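Putative ATP-grasp superfamily protein (Archaeoglobus fulgidus, PDB 3DF7) is of unknown function but belongs to the ATP-grasp superfamily and probably binds ATP and a metal ion. Local coordinates at residues G13-I16 with E17-T20; L83-T86 with L87-A91; T108-K111 with W112-Y115; V212-E215 with A216-V220; G261-V264 with A265-L268. One frame throughout, in Å; residues are numbered along the deposited sequence.

Contact 1: residues G13-I16 with E17-T20; sequences GERI and EDST
The guanidinium of R15 and the carboxylate of D18 meet with their planes 66° apart. D18 OD1 lies 3.4 Å from R15 NH2, well out of the guanidinium plane with no N-H pointing at it, and the salt bridge is one of charge alone. The edge of the guanidinium is used differently: water 1 sits there in plane, accepting from R15 NH2 at 2.7 Å and donating to D18 OD1 at 2.8 Å. The water thus supplies the directed bonds that the two ions do not make with each other. R15 reaches it by leaving the chain with CG opposite the backbone N (chi1 -172°) and then bending at chi2. All this happens where the loop after helix 9-12 enters helix 18-35, with E17 at the N-cap position and D18 in the first turn, where an acid would probably be favoured by the partial positive charge of the helix start. The nonpolar counterpart is I16, whose CD1 touches T20 CG2 at 3.8 Å, the two side chains crossing at about a right angle; I16 also packs on F9 and A10 of helix 9-12. D18 and R15 both rest against V294 of strand 292-294.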
loop_
_atom_site.group_PDB
_atom_site.type_symbol
_atom_site.label_atom_id
_atom_site.label_comp_id
_atom_site.label_asym_id
_atom_site.label_seq_id
_atom_site.Cartn_x
_atom_site.Cartn_y
_atom_site.Cartn_z
ATOM N N GLY A 13 0.571 16.074 -3.799
ATOM C CA GLY A 13 1.805 16.638 -3.279
ATOM C C GLY A 13 2.805 17.125 -4.307
ATOM O O GLY A 13 2.501 17.998 -5.119
ATOM N N GLU A 14 4.006 16.559 -4.252
ATOM C CA GLU A 14 5.086 16.912 -5.165
ATOM C C GLU A 14 4.979 16.067 -6.426
ATOM O O GLU A 14 4.367 15.000 -6.421
ATOM C CB GLU A 14 6.440 16.651 -4.498
ATOM C CG GLU A 14 6.736 17.531 -3.288
ATOM C CD GLU A 14 7.114 18.950 -3.679
ATOM O OE1 GLU A 14 8.106 19.114 -4.423
ATOM O OE2 GLU A 14 6.424 19.896 -3.246
ATOM N N ARG A 15 5.575 16.537 -7.512
ATOM C CA ARG A 15 5.529 15.772 -8.743
ATOM C C ARG A 15 6.558 14.652 -8.632
ATOM O O ARG A 15 7.692 14.882 -8.215
ATOM C CB ARG A 15 5.852 16.663 -9.945
ATOM C CG ARG A 15 5.629 15.987 -11.294
ATOM C CD ARG A 15 4.175 15.547 -11.462
ATOM N NE ARG A 15 3.909 15.025 -12.800
ATOM C CZ ARG A 15 2.726 14.571 -13.206
ATOM N NH1 ARG A 15 1.692 14.571 -12.377
ATOM N NH2 ARG A 15 2.578 14.114 -14.443
ATOM N N ILE A 16 6.149 13.435 -8.973
ATOM C CA ILE A 16 7.045 12.285 -8.934
ATOM C C ILE A 16 7.007 11.653 -10.321
ATOM O O ILE A 16 6.142 11.985 -11.125
ATOM C CB ILE A 16 6.594 11.239 -7.893
ATOM C CG1 ILE A 16 5.203 10.714 -8.248
ATOM C CG2 ILE A 16 6.594 11.854 -6.499
ATOM C CD1 ILE A 16 4.734 9.596 -7.345
ATOM N N GLU A 17 7.943 10.752 -10.606
ATOM C CA GLU A 17 7.979 10.100 -11.912
ATOM C C GLU A 17 6.623 9.466 -12.234
ATOM O O GLU A 17 5.981 8.884 -11.361
ATOM C CB GLU A 17 9.087 9.043 -11.944
ATOM C CG GLU A 17 8.955 7.956 -10.896
ATOM C CD GLU A 17 10.186 7.077 -10.833
ATOM O OE1 GLU A 17 11.273 7.607 -10.515
ATOM O OE2 GLU A 17 10.073 5.863 -11.105
ATOM N N ASP A 18 6.200 9.586 -13.490
ATOM C CA ASP A 18 4.911 9.063 -13.942
ATOM C C ASP A 18 4.659 7.596 -13.622
ATOM O O ASP A 18 3.534 7.216 -13.304
ATOM C CB ASP A 18 4.750 9.265 -15.448
ATOM C CG ASP A 18 5.014 10.692 -15.875
ATOM O OD1 ASP A 18 4.864 11.606 -15.040
ATOM O OD2 ASP A 18 5.364 10.899 -17.052
ATOM N N SER A 19 5.699 6.774 -13.722
ATOM C CA SER A 19 5.571 5.347 -13.449
ATOM C C SER A 19 4.955 5.086 -12.081
ATOM O O SER A 19 4.052 4.259 -11.942
ATOM C CB SER A 19 6.939 4.666 -13.525
ATOM O OG SER A 19 6.840 3.307 -13.135
ATOM N N THR A 20 5.455 5.792 -11.071
ATOM C CA THR A 20 4.963 5.643 -9.707
ATOM C C THR A 20 3.704 6.477 -9.506
ATOM O O THR A 20 2.805 6.089 -8.764
ATOM C CB THR A 20 6.022 6.103 -8.676
ATOM O OG1 THR A 20 7.215 5.330 -8.838
ATOM C CG2 THR A 20 5.503 5.926 -7.250
HETATM O O HOH W 1 3.946 13.621 -16.750
#

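Contact 2: residues L83-T86 with L87-A91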
loop_
_atom_site.group_PDB
_atom_site.type_symbol
_atom_site.label_atom_id
_atom_site.label_comp_id
_atom_site.label_asym_id
_atom_site.label_seq_id
_atom_site.Cartn_x
_atom_site.Cartn_y
_atom_site.Cartn_z
ATOM N N LEU A 83 8.672 9.957 4.374
ATOM C CA LEU A 83 7.643 10.886 3.919
ATOM C C LEU A 83 6.286 10.535 4.524
ATOM O O LEU A 83 5.622 11.391 5.107
ATOM C CB LEU A 83 7.555 10.860 2.392
ATOM C CG LEU A 83 6.463 11.703 1.737
ATOM C CD1 LEU A 83 6.646 13.177 2.101
ATOM C CD2 LEU A 83 6.525 11.514 0.227
ATOM N N LEU A 84 5.868 9.279 4.380
ATOM C CA LEU A 84 4.592 8.847 4.932
ATOM C C LEU A 84 4.586 9.128 6.432
ATOM O O LEU A 84 3.595 9.600 6.988
ATOM C CB LEU A 84 4.372 7.351 4.682
ATOM C CG LEU A 84 3.097 6.769 5.307
ATOM C CD1 LEU A 84 1.871 7.431 4.685
ATOM C CD2 LEU A 84 3.045 5.261 5.095
ATOM N N TYR A 85 5.709 8.840 7.077
ATOM C CA TYR A 85 5.853 9.066 8.508
ATOM C C TYR A 85 5.626 10.530 8.897
ATOM O O TYR A 85 4.775 10.831 9.742
ATOM C CB TYR A 85 7.250 8.633 8.967
ATOM C CG TYR A 85 7.593 9.086 10.369
ATOM C CD1 TYR A 85 7.051 8.448 11.483
ATOM C CD2 TYR A 85 8.426 10.185 10.578
ATOM C CE1 TYR A 85 7.327 8.896 12.776
ATOM C CE2 TYR A 85 8.707 10.642 11.863
ATOM C CZ TYR A 85 8.154 9.994 12.955
ATOM O OH TYR A 85 8.423 10.447 14.226
ATOM N N THR A 86 6.373 11.439 8.276
ATOM C CA THR A 86 6.253 12.855 8.613
ATOM C C THR A 86 4.878 13.441 8.315
ATOM O O THR A 86 4.347 14.221 9.108
ATOM C CB THR A 86 7.347 13.694 7.908
ATOM O OG1 THR A 86 7.167 13.645 6.487
ATOM C CG2 THR A 86 8.719 13.143 8.250
ATOM N N LEU A 87 4.290 13.052 7.188
ATOM C CA LEU A 87 2.974 13.558 6.828
ATOM C C LEU A 87 1.931 13.095 7.836
ATOM O O LEU A 87 1.083 13.878 8.274
ATOM C CB LEU A 87 2.589 13.093 5.422
ATOM C CG LEU A 87 3.408 13.702 4.280
ATOM C CD1 LEU A 87 3.057 13.011 2.974
ATOM C CD2 LEU A 87 3.134 15.197 4.187
ATOM N N THR A 88 2.003 11.825 8.218
ATOM C CA THR A 88 1.051 11.275 9.175
ATOM C C THR A 88 1.223 11.900 10.556
ATOM O O THR A 88 0.244 12.265 11.209
ATOM C CB THR A 88 1.204 9.747 9.295
ATOM O OG1 THR A 88 1.049 9.151 8.000
ATOM C CG2 THR A 88 0.144 9.183 10.234
ATOM N N LYS A 89 2.470 12.025 10.996
ATOM C CA LYS A 89 2.763 12.606 12.303
ATOM C C LYS A 89 2.198 14.023 12.390
ATOM O O LYS A 89 1.698 14.444 13.435
ATOM C CB LYS A 89 4.276 12.629 12.532
ATOM C CG LYS A 89 4.693 13.049 13.935
ATOM C CD LYS A 89 6.205 13.004 14.079
ATOM C CE LYS A 89 6.643 13.445 15.466
ATOM N NZ LYS A 89 8.124 13.466 15.571
ATOM N N LYS A 90 2.279 14.750 11.282
ATOM C CA LYS A 90 1.772 16.115 11.210
ATOM C C LYS A 90 0.250 16.114 11.310
ATOM O O LYS A 90 -0.335 16.901 12.055
ATOM C CB LYS A 90 2.208 16.766 9.892
ATOM C CG LYS A 90 1.626 18.153 9.646
ATOM C CD LYS A 90 2.145 18.751 8.343
ATOM C CE LYS A 90 1.541 20.121 8.078
ATOM N NZ LYS A 90 2.140 20.763 6.874
ATOM N N ALA A 91 -0.388 15.217 10.565
ATOM C CA ALA A 91 -1.843 15.121 10.565
ATOM C C ALA A 91 -2.427 14.682 11.913
ATOM O O ALA A 91 -3.476 15.169 12.325
ATOM C CB ALA A 91 -2.293 14.166 9.463
HETATM O O HOH W 2 10.745 12.120 14.738
#
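L84 O is gripped twice by T88, once by the side-chain hydroxyl and once by the backbone amide. T88 OG1 donates to L84 O at 2.8 Å, and T88 N donates to the same oxygen at 3.0 Å. The two donors come from opposite faces of the carbonyl plane, so neither displaces the other. T88 can do this because its OG1 lies beside its own backbone N and opposite its carbonyl carbon (chi1 -57°), which turns the hydroxyl back down the helix; a threonine buried here can satisfy its polar atom without any partner beyond the preceding turn. L84 CD1 lies alongside T88 OG1, the two side chains pointing the same way.

One turn is also spanned by L83 and L87, whose CD1 atoms meet at 3.7 Å, leucines that suit a face turned to M60, P78 and A77. On a third face the extended chain of K89 runs beside Y85: K89 CD is 3.4 Å from Y85 OH and lies obliquely to the ring. Water 2 sits 2.9 Å from Y85 OH and accepts a weak bond from K89 NZ. K90 sends its ammonium another way, to E64.

These rungs belong to helix 83-92, the crossover of a beta-alpha-beta unit between strands 72-76 and 96-97, with L84, L87 and A91 packed on strand 72-76. The chemistry is thus sorted by face: most hydrocarbon goes to the sheet and the loops and helices beside it, the hydroxyl of T88 is absorbed by the backbone, and the ammonium of K89 keeps company with a phenol and water.

Contact 3: residues T108-K111 with W112-Y115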
loop_
_atom_site.group_PDB
_atom_site.type_symbol
_atom_site.label_atom_id
_atom_site.label_comp_id
_atom_site.label_asym_id
_atom_site.label_seq_id
_atom_site.Cartn_x
_atom_site.Cartn_y
_atom_site.Cartn_z
ATOM N N THR A 108 7.693 0.372 10.230
ATOM C CA THR A 108 7.473 -0.281 8.941
ATOM C C THR A 108 8.179 0.417 7.781
ATOM O O THR A 108 8.417 -0.196 6.741
ATOM C CB THR A 108 5.962 -0.387 8.606
ATOM O OG1 THR A 108 5.400 0.924 8.468
ATOM C CG2 THR A 108 5.225 -1.140 9.704
ATOM N N SER A 109 8.524 1.691 7.964
ATOM C CA SER A 109 9.195 2.463 6.918
ATOM C C SER A 109 10.677 2.133 6.777
ATOM O O SER A 109 11.274 2.356 5.721
ATOM C CB SER A 109 9.043 3.961 7.184
ATOM O OG SER A 109 7.692 4.357 7.056
ATOM N N ASP A 110 11.266 1.620 7.852
ATOM C CA ASP A 110 12.674 1.252 7.859
ATOM C C ASP A 110 12.745 -0.270 7.884
ATOM O O ASP A 110 12.477 -0.887 8.911
ATOM C CB ASP A 110 13.366 1.819 9.102
ATOM C CG ASP A 110 14.869 1.615 9.071
ATOM O OD1 ASP A 110 15.316 0.563 8.567
ATOM O OD2 ASP A 110 15.602 2.499 9.558
ATOM N N LYS A 111 13.113 -0.868 6.758
ATOM C CA LYS A 111 13.183 -2.323 6.660
ATOM C C LYS A 111 14.101 -2.966 7.697
ATOM O O LYS A 111 13.864 -4.097 8.121
ATOM C CB LYS A 111 13.616 -2.734 5.252
ATOM C CG LYS A 111 12.656 -2.279 4.160
ATOM C CD LYS A 111 13.001 -2.893 2.807
ATOM C CE LYS A 111 12.145 -2.298 1.699
ATOM N NZ LYS A 111 12.427 -0.855 1.482
ATOM N N TRP A 112 15.150 -2.259 8.106
ATOM C CA TRP A 112 16.049 -2.827 9.105
ATOM C C TRP A 112 15.348 -2.872 10.455
ATOM O O TRP A 112 15.452 -3.854 11.189
ATOM C CB TRP A 112 17.335 -2.010 9.230
ATOM C CG TRP A 112 18.269 -2.597 10.256
ATOM C CD1 TRP A 112 18.696 -2.004 11.409
ATOM C CD2 TRP A 112 18.846 -3.910 10.242
ATOM N NE1 TRP A 112 19.501 -2.867 12.118
ATOM C CE2 TRP A 112 19.608 -4.043 11.426
ATOM C CE3 TRP A 112 18.791 -4.987 9.348
ATOM C CZ2 TRP A 112 20.314 -5.213 11.735
ATOM C CZ3 TRP A 112 19.493 -6.149 9.656
ATOM C CH2 TRP A 112 20.243 -6.252 10.842
ATOM N N GLU A 113 14.636 -1.800 10.785
ATOM C CA GLU A 113 13.909 -1.749 12.043
ATOM C C GLU A 113 12.769 -2.770 11.999
ATOM O O GLU A 113 12.488 -3.440 12.989
ATOM C CB GLU A 113 13.356 -0.340 12.281
ATOM C CG GLU A 113 14.413 0.675 12.716
ATOM C CD GLU A 113 15.075 0.296 14.033
ATOM O OE1 GLU A 113 14.346 0.008 15.003
ATOM O OE2 GLU A 113 16.323 0.285 14.103
ATOM N N LEU A 114 12.123 -2.899 10.846
ATOM C CA LEU A 114 11.026 -3.854 10.723
ATOM C C LEU A 114 11.552 -5.273 10.903
ATOM O O LEU A 114 10.909 -6.101 11.541
ATOM C CB LEU A 114 10.333 -3.721 9.363
ATOM C CG LEU A 114 9.150 -4.672 9.140
ATOM C CD1 LEU A 114 8.123 -4.500 10.258
ATOM C CD2 LEU A 114 8.520 -4.396 7.788
ATOM N N TYR A 115 12.720 -5.552 10.336
ATOM C CA TYR A 115 13.322 -6.876 10.465
ATOM C C TYR A 115 13.513 -7.237 11.943
ATOM O O TYR A 115 13.118 -8.317 12.390
ATOM C CB TYR A 115 14.672 -6.908 9.745
ATOM C CG TYR A 115 15.547 -8.080 10.139
ATOM C CD1 TYR A 115 15.168 -9.392 9.852
ATOM C CD2 TYR A 115 16.753 -7.873 10.810
ATOM C CE1 TYR A 115 15.974 -10.473 10.225
ATOM C CE2 TYR A 115 17.559 -8.943 11.188
ATOM C CZ TYR A 115 17.166 -10.236 10.893
ATOM O OH TYR A 115 17.968 -11.289 11.274
#
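D110 leads from CB, which packs against E113 CB at 3.8 Å, through CG, lying 3.8 Å from E113 CG, to a carboxylate that caps the helix with OD1, while OD2 forms a salt bridge with R141. OD1 accepts from two backbone amides of the following turn: W112 N at 2.9 Å, met nearly along the C-O axis though with a bent N-H angle of 133°, and E113 N by a weak bond of 3.3 Å. Setting CG opposite the backbone N (chi1 -173°) carries OD1 to these amides. This is an N-cap, with D110 immediately before helix 111-118, and a short acid fits the post because its charge would probably also complement the helix dipole. Cut back to an alanine, the position is likely to leave the amides of W112 and E113 without their cap and R141 without this carboxylate partner. D110 and E113 cross obliquely with their carboxylate planes 80° apart, and D110 OD2 is 5.1 Å from E113 OE2. The backbone winds on from the cap, L114 N donating to D110 O at 2.8 Å. K111 directs its NZ to the carbonyls of P140 and A143, while L114 packs on I245 of strand 240-246.

Contact 4: residues V212-E215 with A216-V220; sequences VVEE and AVRAV
R218 and E214 both start with CG opposite the backbone N, whereas E215 sets its CG beside its backbone N (chi1 -63°) and then bends at chi2; these torsions bring the carboxylates of the adjacent E214 and E215 to the guanidinium of R218, one turn further on. R218 bends at chi3 and presents the side of its guanidinium, NE and NH2, to E215. R218 NE donates to E215 OE1 at 2.8 Å and R218 NH2 to E215 OE2 at 3.0 Å, one nitrogen to each oxygen. Both oxygens are met on their syn side and lie in the guanidinium plane, yet the two flat groups are twisted 30° apart. E214 approaches otherwise: its OE2 lies in the same plane, 2.8 Å from R218 NH2 in a second salt bridge, but its carboxylate stands at 83° to the guanidinium. E214 O sits over one face, offset toward the rim.

Away from the ions, V213 CG1 and V217 CG2 meet at 4.2 Å, and these branched side chains lie on strand 180-191. V212 and A216 face strands 168-176 and 228-236, where the small A216 probably lets helix 206-220 come close to the large antiparallel sheet. The helix is thus amphipathic, valines and alanines inward and the salt-bridge network on the outer side. With two carboxylates sharing one guanidinium, R218 is likely to stay positive and to ease the repulsion between the neighbouring E214 and E215, while its grip on both oxygens of E215 fixes that carboxylate's rotation.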
loop_
_atom_site.group_PDB
_atom_site.type_symbol
_atom_site.label_atom_id
_atom_site.label_comp_id
_atom_site.label_asym_id
_atom_site.label_seq_id
_atom_site.Cartn_x
_atom_site.Cartn_y
_atom_site.Cartn_z
ATOM N N VAL A 212 -0.879 -18.026 4.377
ATOM C CA VAL A 212 -0.395 -16.681 4.100
ATOM C C VAL A 212 -1.157 -15.633 4.918
ATOM O O VAL A 212 -0.569 -14.669 5.408
ATOM C CB VAL A 212 -0.487 -16.391 2.580
ATOM C CG1 VAL A 212 -0.301 -14.912 2.301
ATOM C CG2 VAL A 212 0.588 -17.199 1.855
ATOM N N VAL A 213 -2.461 -15.826 5.073
ATOM C CA VAL A 213 -3.263 -14.901 5.863
ATOM C C VAL A 213 -2.860 -15.038 7.329
ATOM O O VAL A 213 -2.675 -14.042 8.023
ATOM C CB VAL A 213 -4.775 -15.200 5.727
ATOM C CG1 VAL A 213 -5.573 -14.373 6.740
ATOM C CG2 VAL A 213 -5.236 -14.874 4.315
ATOM N N GLU A 214 -2.701 -16.275 7.789
ATOM C CA GLU A 214 -2.327 -16.514 9.183
ATOM C C GLU A 214 -1.018 -15.818 9.539
ATOM O O GLU A 214 -0.900 -15.205 10.601
ATOM C CB GLU A 214 -2.192 -18.015 9.457
ATOM C CG GLU A 214 -2.013 -18.350 10.939
ATOM C CD GLU A 214 -1.888 -19.841 11.201
ATOM O OE1 GLU A 214 -2.743 -20.601 10.708
ATOM O OE2 GLU A 214 -0.944 -20.252 11.908
ATOM N N GLU A 215 -0.033 -15.910 8.651
ATOM C CA GLU A 215 1.253 -15.277 8.912
ATOM C C GLU A 215 1.211 -13.762 8.745
ATOM O O GLU A 215 1.954 -13.046 9.412
ATOM C CB GLU A 215 2.338 -15.888 8.021
ATOM C CG GLU A 215 2.580 -17.371 8.300
ATOM C CD GLU A 215 2.604 -17.688 9.786
ATOM O OE1 GLU A 215 3.383 -17.045 10.520
ATOM O OE2 GLU A 215 1.840 -18.577 10.222
ATOM N N ALA A 216 0.352 -13.268 7.856
ATOM C CA ALA A 216 0.231 -11.825 7.657
ATOM C C ALA A 216 -0.347 -11.217 8.932
ATOM O O ALA A 216 0.107 -10.175 9.402
ATOM C CB ALA A 216 -0.687 -11.520 6.479
ATOM N N VAL A 217 -1.355 -11.880 9.484
ATOM C CA VAL A 217 -1.987 -11.419 10.710
ATOM C C VAL A 217 -0.966 -11.442 11.839
ATOM O O VAL A 217 -0.864 -10.492 12.610
ATOM C CB VAL A 217 -3.189 -12.311 11.099
ATOM C CG1 VAL A 217 -3.693 -11.940 12.489
ATOM C CG2 VAL A 217 -4.311 -12.145 10.075
ATOM N N ARG A 218 -0.206 -12.531 11.920
ATOM C CA ARG A 218 0.806 -12.676 12.961
ATOM C C ARG A 218 1.802 -11.517 12.896
ATOM O O ARG A 218 2.250 -11.012 13.925
ATOM C CB ARG A 218 1.546 -14.009 12.799
ATOM C CG ARG A 218 2.292 -14.453 14.061
ATOM C CD ARG A 218 3.133 -15.707 13.812
ATOM N NE ARG A 218 2.364 -16.763 13.154
ATOM C CZ ARG A 218 1.339 -17.411 13.697
ATOM N NH1 ARG A 218 0.933 -17.132 14.931
ATOM N NH2 ARG A 218 0.712 -18.341 12.995
ATOM N N ALA A 219 2.136 -11.096 11.680
ATOM C CA ALA A 219 3.073 -9.998 11.467
ATOM C C ALA A 219 2.554 -8.658 11.975
ATOM O O ALA A 219 3.254 -7.950 12.701
ATOM C CB ALA A 219 3.417 -9.886 9.977
ATOM N N VAL A 220 1.331 -8.300 11.591
ATOM C CA VAL A 220 0.777 -7.018 12.011
ATOM C C VAL A 220 0.507 -6.939 13.507
ATOM O O VAL A 220 0.568 -5.866 14.093
ATOM C CB VAL A 220 -0.520 -6.660 11.234
ATOM C CG1 VAL A 220 -0.204 -6.511 9.740
ATOM C CG2 VAL A 220 -1.580 -7.715 11.452
#

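Contact 5: residues G261-V264 with A265-L268; sequences GASV and ADLL
The backbone passes from an extended A262 and S263 into helical angles at V264, after which L267 N donates to S263 O at 3.0 Å and the first turn is closed. S263 OG, placed between its own backbone N and carbonyl carbon (chi1 67°), accepts from D266 N at 3.1 Å. In return D266 OD2 takes the amide of S263, 2.9 Å from S263 N with an almost straight N-H angle of 174°, met on the anti side of the carboxylate and 22° out of its plane. These reciprocal bonds make a capping box at the N terminus of helix 264-268, a short helix that follows helix 256-260 after the turn at G261. Serine and aspartate are apt because each has a short side chain that can reach the other's amide. Water 3 donates to G261 O and, weakly, to D266 OD2, while D266 OD1 bonds to the hydroxyl of Y38. With an alanine in place of D266, the S263 amide would probably be left without its acceptor and the Y38 hydroxyl without this partner, undoing half the box. Just outside the box, A262 CB touches L267 CD2 at 4.1 Å, the leucine going on to F256. V264 CG2 lies alongside L268 CD1, 4.0 Å away, and both residues pack with A265 on F35 of helix 18-35.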
loop_
_atom_site.group_PDB
_atom_site.type_symbol
_atom_site.label_atom_id
_atom_site.label_comp_id
_atom_site.label_asym_id
_atom_site.label_seq_id
_atom_site.Cartn_x
_atom_site.Cartn_y
_atom_site.Cartn_z
ATOM N N GLY A 261 -17.178 -6.027 -5.631
ATOM C CA GLY A 261 -18.421 -5.290 -5.535
ATOM C C GLY A 261 -18.432 -4.479 -4.253
ATOM O O GLY A 261 -19.486 -4.073 -3.769
ATOM N N ALA A 262 -17.245 -4.246 -3.699
ATOM C CA ALA A 262 -17.096 -3.478 -2.467
ATOM C C ALA A 262 -15.769 -2.729 -2.492
ATOM O O ALA A 262 -14.735 -3.302 -2.837
ATOM C CB ALA A 262 -17.140 -4.404 -1.264
ATOM N N SER A 263 -15.797 -1.456 -2.115
ATOM C CA SER A 263 -14.586 -0.642 -2.098
ATOM C C SER A 263 -13.872 -0.882 -0.779
ATOM O O SER A 263 -14.441 -1.474 0.132
ATOM C CB SER A 263 -14.939 0.838 -2.196
ATOM O OG SER A 263 -15.620 1.261 -1.022
ATOM N N VAL A 264 -12.629 -0.420 -0.668
ATOM C CA VAL A 264 -11.903 -0.597 0.584
ATOM C C VAL A 264 -12.681 0.124 1.686
ATOM O O VAL A 264 -12.644 -0.274 2.852
ATOM C CB VAL A 264 -10.468 -0.025 0.493
ATOM C CG1 VAL A 264 -10.514 1.464 0.223
ATOM C CG2 VAL A 264 -9.710 -0.320 1.776
ATOM N N ALA A 265 -13.397 1.182 1.309
ATOM C CA ALA A 265 -14.197 1.941 2.269
ATOM C C ALA A 265 -15.344 1.073 2.791
ATOM O O ALA A 265 -15.636 1.054 3.991
ATOM C CB ALA A 265 -14.756 3.198 1.612
ATOM N N ASP A 266 -15.997 0.361 1.879
ATOM C CA ASP A 266 -17.098 -0.518 2.253
ATOM C C ASP A 266 -16.576 -1.585 3.202
ATOM O O ASP A 266 -17.188 -1.879 4.228
ATOM C CB ASP A 266 -17.696 -1.208 1.017
ATOM C CG ASP A 266 -18.439 -0.249 0.100
ATOM O OD1 ASP A 266 -19.209 0.598 0.603
ATOM O OD2 ASP A 266 -18.266 -0.359 -1.132
ATOM N N LEU A 267 -15.432 -2.160 2.849
ATOM C CA LEU A 267 -14.823 -3.212 3.648
ATOM C C LEU A 267 -14.383 -2.735 5.030
ATOM O O LEU A 267 -14.565 -3.442 6.022
ATOM C CB LEU A 267 -13.649 -3.821 2.874
ATOM C CG LEU A 267 -14.072 -4.544 1.591
ATOM C CD1 LEU A 267 -12.854 -5.031 0.828
ATOM C CD2 LEU A 267 -14.986 -5.713 1.945
ATOM N N LEU A 268 -13.811 -1.537 5.100
ATOM C CA LEU A 268 -13.377 -0.999 6.385
ATOM C C LEU A 268 -14.594 -0.661 7.234
ATOM O O LEU A 268 -14.516 -0.619 8.460
ATOM C CB LEU A 268 -12.520 0.255 6.183
ATOM C CG LEU A 268 -11.132 0.022 5.582
ATOM C CD1 LEU A 268 -10.442 1.360 5.328
ATOM C CD2 LEU A 268 -10.303 -0.840 6.537
HETATM O O HOH W 3 -20.471 -3.021 -1.360
#

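How the contacts relate
From the N terminus the five contacts come strictly in series, none nested in or crossing another, and each closes only a turn of helix or a helix start. Contact 1 opens helix 18-35, whose far end supplies F35 to contact 5, though the two contacts lie about 26 Å apart between centres. Contact 2 winds helix 83-92 onto the parallel sheet, and contact 3 starts helix 111-118 after helix 102-108, which packs on contact 2; their nearest atoms are about 5 Å apart. Contact 4 lies on the large antiparallel sheet, and strand 240-246 of that sheet meets residues of both contacts 3 and 4. Contacts 1 and 4 fall on opposite sides of the chain's centre.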